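Local coordinates for protein putative esterase (Uncultured bacterium, PDB 7C4D) that probably hydrolyses carboxylic esters as an alpha/beta-hydrolase-fold esterase, most likely through a serine-histidine-aspartate charge relay, at residues V113-Y126 with V215-I228. Residues are numbered along the deposited sequence; the frame is centred on the assembly and turned at random.
Sequences VKKLIVADIAPGKY and VPALFLKGELSDYI. With EDO (1,2-ethanediol), chain B.
Val118 CB lies over one face of the Phe219 ring, 4.0 Å from its centroid in a CH-pi contact, while Ile121 O sits in plane at the ring's edge. With CG anti to the carbonyl carbon (chi1 -71°), the ring leans across to Val118 on the neighbouring strand, and Ile236 of helix 232-239 packs against it. This pair belongs to the central sheet of the alpha/beta hydrolase fold, where strands 115-119 and 217-222 run parallel; on the opposite side of the sheet from Val118 and Phe219, Ile117 packs against Leu218 and Leu220. Backbone bonds alternate between the strands from Leu116 N–Pro216 O to Asp120 N–Leu220 O, the bond from Val118 N to Leu218 O being nearly straight (172°). Asp120, just past strand 115-119, is probably the acid of a Ser-His-Asp triad, with OD2 bonded to His253 ND1. Segment 215-228 holds the carboxylate through both oxygens, from the end of its strand and from the turn that follows. Gly222 N meets Asp120 OD1 from above the carboxylate plane at 2.9 Å, and Ser225 OG donates to the syn lone pair of Asp120 OD2 at 2.7 Å. That hydroxyl also accepts from Tyr227 N in an ST turn. The Tyr227 ring, stacked on His253, meets Tyr126 obliquely, their planes at 54°. Tyr227 O lies at the edge of the Tyr126 ring, near its plane, where Tyr126 OH donates to it over 2.7 Å while accepting from Ala122 N.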
loop_
_atom_site.group_PDB
_atom_site.type_symbol
_atom_site.label_atom_id
_atom_site.label_comp_id
_atom_site.label_asym_id
_atom_site.label_seq_id
_atom_site.Cartn_x
_atom_site.Cartn_y
_atom_site.Cartn_z
ATOM N N VAL A 113 -15.339 -4.484 9.008
ATOM C CA VAL A 113 -14.140 -5.261 8.752
ATOM C C VAL A 113 -14.196 -6.610 9.458
ATOM O O VAL A 113 -14.394 -6.656 10.659
ATOM C CB VAL A 113 -12.893 -4.471 9.162
ATOM C CG1 VAL A 113 -11.614 -5.231 8.826
ATOM C CG2 VAL A 113 -12.876 -3.091 8.513
ATOM N N LYS A 114 -13.948 -7.695 8.727
ATOM C CA LYS A 114 -13.968 -9.000 9.364
ATOM C C LYS A 114 -12.600 -9.261 9.970
ATOM O O LYS A 114 -12.508 -9.586 11.134
ATOM C CB LYS A 114 -14.309 -10.126 8.386
ATOM C CG LYS A 114 -15.628 -10.004 7.635
ATOM C CD LYS A 114 -15.662 -10.909 6.420
ATOM C CE LYS A 114 -16.982 -10.951 5.676
ATOM N NZ LYS A 114 -17.970 -11.826 6.352
ATOM N N LYS A 115 -11.535 -9.145 9.173
ATOM C CA LYS A 115 -10.202 -9.364 9.700
ATOM C C LYS A 115 -9.259 -8.463 8.927
ATOM O O LYS A 115 -9.556 -8.125 7.785
ATOM C CB LYS A 115 -9.744 -10.810 9.488
ATOM C CG LYS A 115 -10.430 -11.885 10.316
ATOM C CD LYS A 115 -9.515 -13.085 10.545
ATOM C CE LYS A 115 -10.230 -14.155 11.337
ATOM N NZ LYS A 115 -11.257 -14.790 10.479
ATOM N N LEU A 116 -8.147 -8.075 9.567
ATOM C CA LEU A 116 -7.269 -7.094 8.968
ATOM C C LEU A 116 -5.846 -7.643 8.869
ATOM O O LEU A 116 -5.288 -8.141 9.847
ATOM C CB LEU A 116 -7.312 -5.830 9.824
ATOM C CG LEU A 116 -6.209 -4.800 9.551
ATOM C CD1 LEU A 116 -6.228 -4.338 8.090
ATOM C CD2 LEU A 116 -6.321 -3.601 10.501
ATOM N N ILE A 117 -5.247 -7.525 7.679
ATOM C CA ILE A 117 -3.829 -7.857 7.607
ATOM C C ILE A 117 -3.041 -6.591 7.275
ATOM O O ILE A 117 -3.346 -5.941 6.276
ATOM C CB ILE A 117 -3.524 -8.998 6.599
ATOM C CG1 ILE A 117 -4.139 -10.354 7.007
ATOM C CG2 ILE A 117 -2.027 -9.127 6.441
ATOM C CD1 ILE A 117 -4.030 -11.427 5.925
ATOM N N VAL A 118 -2.040 -6.255 8.109
ATOM C CA VAL A 118 -1.173 -5.100 7.895
ATOM C C VAL A 118 0.254 -5.557 7.576
ATOM O O VAL A 118 0.915 -6.130 8.448
ATOM C CB VAL A 118 -1.199 -4.149 9.113
ATOM C CG1 VAL A 118 -0.125 -3.081 9.001
ATOM C CG2 VAL A 118 -2.571 -3.542 9.314
ATOM N N ALA A 119 0.717 -5.266 6.336
ATOM C CA ALA A 119 2.022 -5.723 5.834
ATOM C C ALA A 119 3.099 -4.641 5.979
ATOM O O ALA A 119 3.067 -3.600 5.299
ATOM C CB ALA A 119 1.916 -6.183 4.394
ATOM N N ASP A 120 4.013 -4.895 6.921
ATOM C CA ASP A 120 5.268 -4.172 7.114
ATOM C C ASP A 120 5.114 -2.643 7.280
ATOM O O ASP A 120 5.790 -1.881 6.600
ATOM C CB ASP A 120 6.326 -4.591 6.093
ATOM C CG ASP A 120 7.759 -4.384 6.596
ATOM O OD1 ASP A 120 8.132 -4.958 7.655
ATOM O OD2 ASP A 120 8.501 -3.643 5.935
ATOM N N ILE A 121 4.265 -2.203 8.220
ATOM C CA ILE A 121 4.187 -0.823 8.644
ATOM C C ILE A 121 3.540 -0.771 10.029
ATOM O O ILE A 121 2.717 -1.625 10.377
ATOM C CB ILE A 121 3.420 0.025 7.608
ATOM C CG1 ILE A 121 3.701 1.517 7.817
ATOM C CG2 ILE A 121 1.951 -0.327 7.619
ATOM C CD1 ILE A 121 2.978 2.465 6.901
ATOM N N ALA A 122 3.918 0.232 10.830
ATOM C CA ALA A 122 3.397 0.322 12.190
ATOM C C ALA A 122 2.369 1.448 12.248
ATOM O O ALA A 122 2.356 2.311 11.386
ATOM C CB ALA A 122 4.532 0.513 13.179
ATOM N N PRO A 123 1.473 1.519 13.246
ATOM C CA PRO A 123 0.518 2.609 13.277
ATOM C C PRO A 123 1.128 3.992 13.532
ATOM O O PRO A 123 0.496 4.999 13.226
ATOM C CB PRO A 123 -0.482 2.228 14.378
ATOM C CG PRO A 123 -0.073 0.867 14.884
ATOM C CD PRO A 123 1.323 0.596 14.375
ATOM N N GLY A 124 2.352 4.063 14.047
ATOM C CA GLY A 124 2.871 5.339 14.526
ATOM C C GLY A 124 3.662 6.146 13.484
ATOM O O GLY A 124 3.947 5.712 12.365
ATOM N N LYS A 125 4.038 7.361 13.886
ATOM C CA LYS A 125 4.697 8.319 13.012
ATOM C C LYS A 125 6.152 7.919 12.848
ATOM O O LYS A 125 6.763 7.442 13.796
ATOM C CB LYS A 125 4.572 9.742 13.585
ATOM C CG LYS A 125 5.474 10.785 12.936
ATOM C CD LYS A 125 5.497 12.105 13.654
ATOM C CE LYS A 125 6.666 12.956 13.194
ATOM N NZ LYS A 125 6.600 14.337 13.732
ATOM N N TYR A 126 6.673 8.102 11.626
ATOM C CA TYR A 126 8.080 7.947 11.307
ATOM C C TYR A 126 8.695 9.353 11.204
ATOM O O TYR A 126 8.122 10.223 10.559
ATOM C CB TYR A 126 8.232 7.189 9.983
ATOM C CG TYR A 126 7.742 5.762 10.007
ATOM C CD1 TYR A 126 6.384 5.479 9.878
ATOM C CD2 TYR A 126 8.630 4.701 10.194
ATOM C CE1 TYR A 126 5.919 4.175 9.931
ATOM C CE2 TYR A 126 8.181 3.392 10.252
ATOM C CZ TYR A 126 6.821 3.137 10.121
ATOM O OH TYR A 126 6.355 1.866 10.147
ATOM N N VAL A 215 -11.241 -5.745 16.245
ATOM C CA VAL A 215 -11.153 -6.443 14.967
ATOM C C VAL A 215 -9.890 -7.280 15.053
ATOM O O VAL A 215 -8.864 -6.740 15.458
ATOM C CB VAL A 215 -11.071 -5.485 13.751
ATOM C CG1 VAL A 215 -10.861 -6.224 12.425
ATOM C CG2 VAL A 215 -12.290 -4.578 13.658
ATOM N N PRO A 216 -9.922 -8.598 14.713
ATOM C CA PRO A 216 -8.695 -9.400 14.633
ATOM C C PRO A 216 -7.709 -8.838 13.602
ATOM O O PRO A 216 -8.079 -8.601 12.472
ATOM C CB PRO A 216 -9.171 -10.802 14.200
ATOM C CG PRO A 216 -10.647 -10.832 14.528
ATOM C CD PRO A 216 -11.131 -9.391 14.442
ATOM N N ALA A 217 -6.447 -8.652 13.979
ATOM C CA ALA A 217 -5.494 -8.073 13.064
ATOM C C ALA A 217 -4.226 -8.924 13.029
ATOM O O ALA A 217 -3.801 -9.471 14.041
ATOM C CB ALA A 217 -5.162 -6.661 13.513
ATOM N N LEU A 218 -3.576 -8.926 11.864
ATOM C CA LEU A 218 -2.287 -9.591 11.666
ATOM C C LEU A 218 -1.277 -8.575 11.125
ATOM O O LEU A 218 -1.545 -7.928 10.117
ATOM C CB LEU A 218 -2.465 -10.782 10.706
ATOM C CG LEU A 218 -1.171 -11.453 10.203
ATOM C CD1 LEU A 218 -0.370 -12.029 11.361
ATOM C CD2 LEU A 218 -1.480 -12.562 9.179
ATOM N N PHE A 219 -0.155 -8.383 11.843
ATOM C CA PHE A 219 0.956 -7.574 11.363
ATOM C C PHE A 219 2.027 -8.529 10.838
ATOM O O PHE A 219 2.558 -9.372 11.573
ATOM C CB PHE A 219 1.451 -6.627 12.468
ATOM C CG PHE A 219 0.490 -5.506 12.781
ATOM C CD1 PHE A 219 -0.718 -5.748 13.435
ATOM C CD2 PHE A 219 0.746 -4.205 12.345
ATOM C CE1 PHE A 219 -1.621 -4.715 13.704
ATOM C CE2 PHE A 219 -0.175 -3.178 12.572
ATOM C CZ PHE A 219 -1.351 -3.432 13.257
ATOM N N LEU A 220 2.318 -8.411 9.541
ATOM C CA LEU A 220 3.386 -9.178 8.926
ATOM C C LEU A 220 4.599 -8.270 8.729
ATOM O O LEU A 220 4.549 -7.312 7.975
ATOM C CB LEU A 220 2.903 -9.755 7.598
ATOM C CG LEU A 220 1.942 -10.947 7.661
ATOM C CD1 LEU A 220 1.361 -11.146 6.275
ATOM C CD2 LEU A 220 2.683 -12.213 8.070
ATOM N N LYS A 221 5.690 -8.607 9.411
ATOM C CA LYS A 221 6.945 -7.883 9.409
ATOM C C LYS A 221 7.938 -8.580 8.482
ATOM O O LYS A 221 8.062 -9.795 8.514
ATOM C CB LYS A 221 7.536 -7.979 10.815
ATOM C CG LYS A 221 8.730 -7.069 11.034
ATOM C CD LYS A 221 9.625 -7.458 12.180
ATOM C CE LYS A 221 11.033 -6.942 11.975
ATOM N NZ LYS A 221 11.941 -7.577 12.952
ATOM N N GLY A 222 8.626 -7.821 7.629
ATOM C CA GLY A 222 9.780 -8.370 6.923
ATOM C C GLY A 222 10.990 -8.440 7.857
ATOM O O GLY A 222 11.276 -7.485 8.588
ATOM N N GLU A 223 11.672 -9.587 7.881
ATOM C CA GLU A 223 12.834 -9.791 8.758
ATOM C C GLU A 223 13.895 -8.709 8.528
ATOM O O GLU A 223 14.430 -8.176 9.491
ATOM C CB GLU A 223 13.459 -11.174 8.518
ATOM C CG GLU A 223 14.554 -11.561 9.509
ATOM C CD GLU A 223 15.567 -12.598 9.038
ATOM O OE1 GLU A 223 15.240 -13.421 8.156
ATOM O OE2 GLU A 223 16.703 -12.575 9.549
ATOM N N LEU A 224 14.189 -8.403 7.250
ATOM C CA LEU A 224 15.253 -7.483 6.860
ATOM C C LEU A 224 14.738 -6.050 6.709
ATOM O O LEU A 224 15.402 -5.221 6.107
ATOM C CB LEU A 224 15.861 -7.958 5.538
ATOM C CG LEU A 224 16.045 -9.468 5.382
ATOM C CD1 LEU A 224 16.219 -9.845 3.926
ATOM C CD2 LEU A 224 17.198 -9.990 6.231
ATOM N N SER A 225 13.561 -5.756 7.256
ATOM C CA SER A 225 13.029 -4.404 7.258
ATOM C C SER A 225 12.857 -3.913 8.694
ATOM O O SER A 225 12.691 -4.707 9.626
ATOM C CB SER A 225 11.739 -4.347 6.490
ATOM O OG SER A 225 10.939 -3.256 6.911
ATOM N N ASP A 226 12.880 -2.587 8.846
ATOM C CA ASP A 226 12.800 -1.947 10.143
ATOM C C ASP A 226 11.604 -1.013 10.211
ATOM O O ASP A 226 11.596 -0.130 11.060
ATOM C CB ASP A 226 14.089 -1.196 10.485
ATOM C CG ASP A 226 15.210 -2.133 10.897
ATOM O OD1 ASP A 226 14.933 -3.099 11.637
ATOM O OD2 ASP A 226 16.350 -1.896 10.463
ATOM N N TYR A 227 10.576 -1.259 9.386
ATOM C CA TYR A 227 9.342 -0.488 9.495
ATOM C C TYR A 227 8.609 -0.837 10.781
ATOM O O TYR A 227 7.966 0.045 11.352
ATOM C CB TYR A 227 8.431 -0.658 8.275
ATOM C CG TYR A 227 8.905 0.086 7.052
ATOM C CD1 TYR A 227 10.126 -0.211 6.471
ATOM C CD2 TYR A 227 8.116 1.054 6.454
ATOM C CE1 TYR A 227 10.569 0.461 5.347
ATOM C CE2 TYR A 227 8.545 1.747 5.335
ATOM C CZ TYR A 227 9.779 1.454 4.794
ATOM O OH TYR A 227 10.198 2.110 3.690
ATOM N N ILE A 228 8.697 -2.114 11.204
ATOM C CA ILE A 228 8.167 -2.546 12.496
ATOM C C ILE A 228 9.326 -3.019 13.386
ATOM O O ILE A 228 10.106 -3.883 12.992
ATOM C CB ILE A 228 7.064 -3.633 12.352
ATOM C CG1 ILE A 228 5.903 -3.216 11.441
ATOM C CG2 ILE A 228 6.565 -4.095 13.716
ATOM C CD1 ILE A 228 4.815 -4.296 11.247
HETATM C C1 EDO B . -17.889 -8.095 10.986
HETATM O O1 EDO B . -17.316 -9.370 11.277
HETATM C C2 EDO B . -17.814 -7.224 12.181
HETATM O O2 EDO B . -16.584 -6.528 12.377
#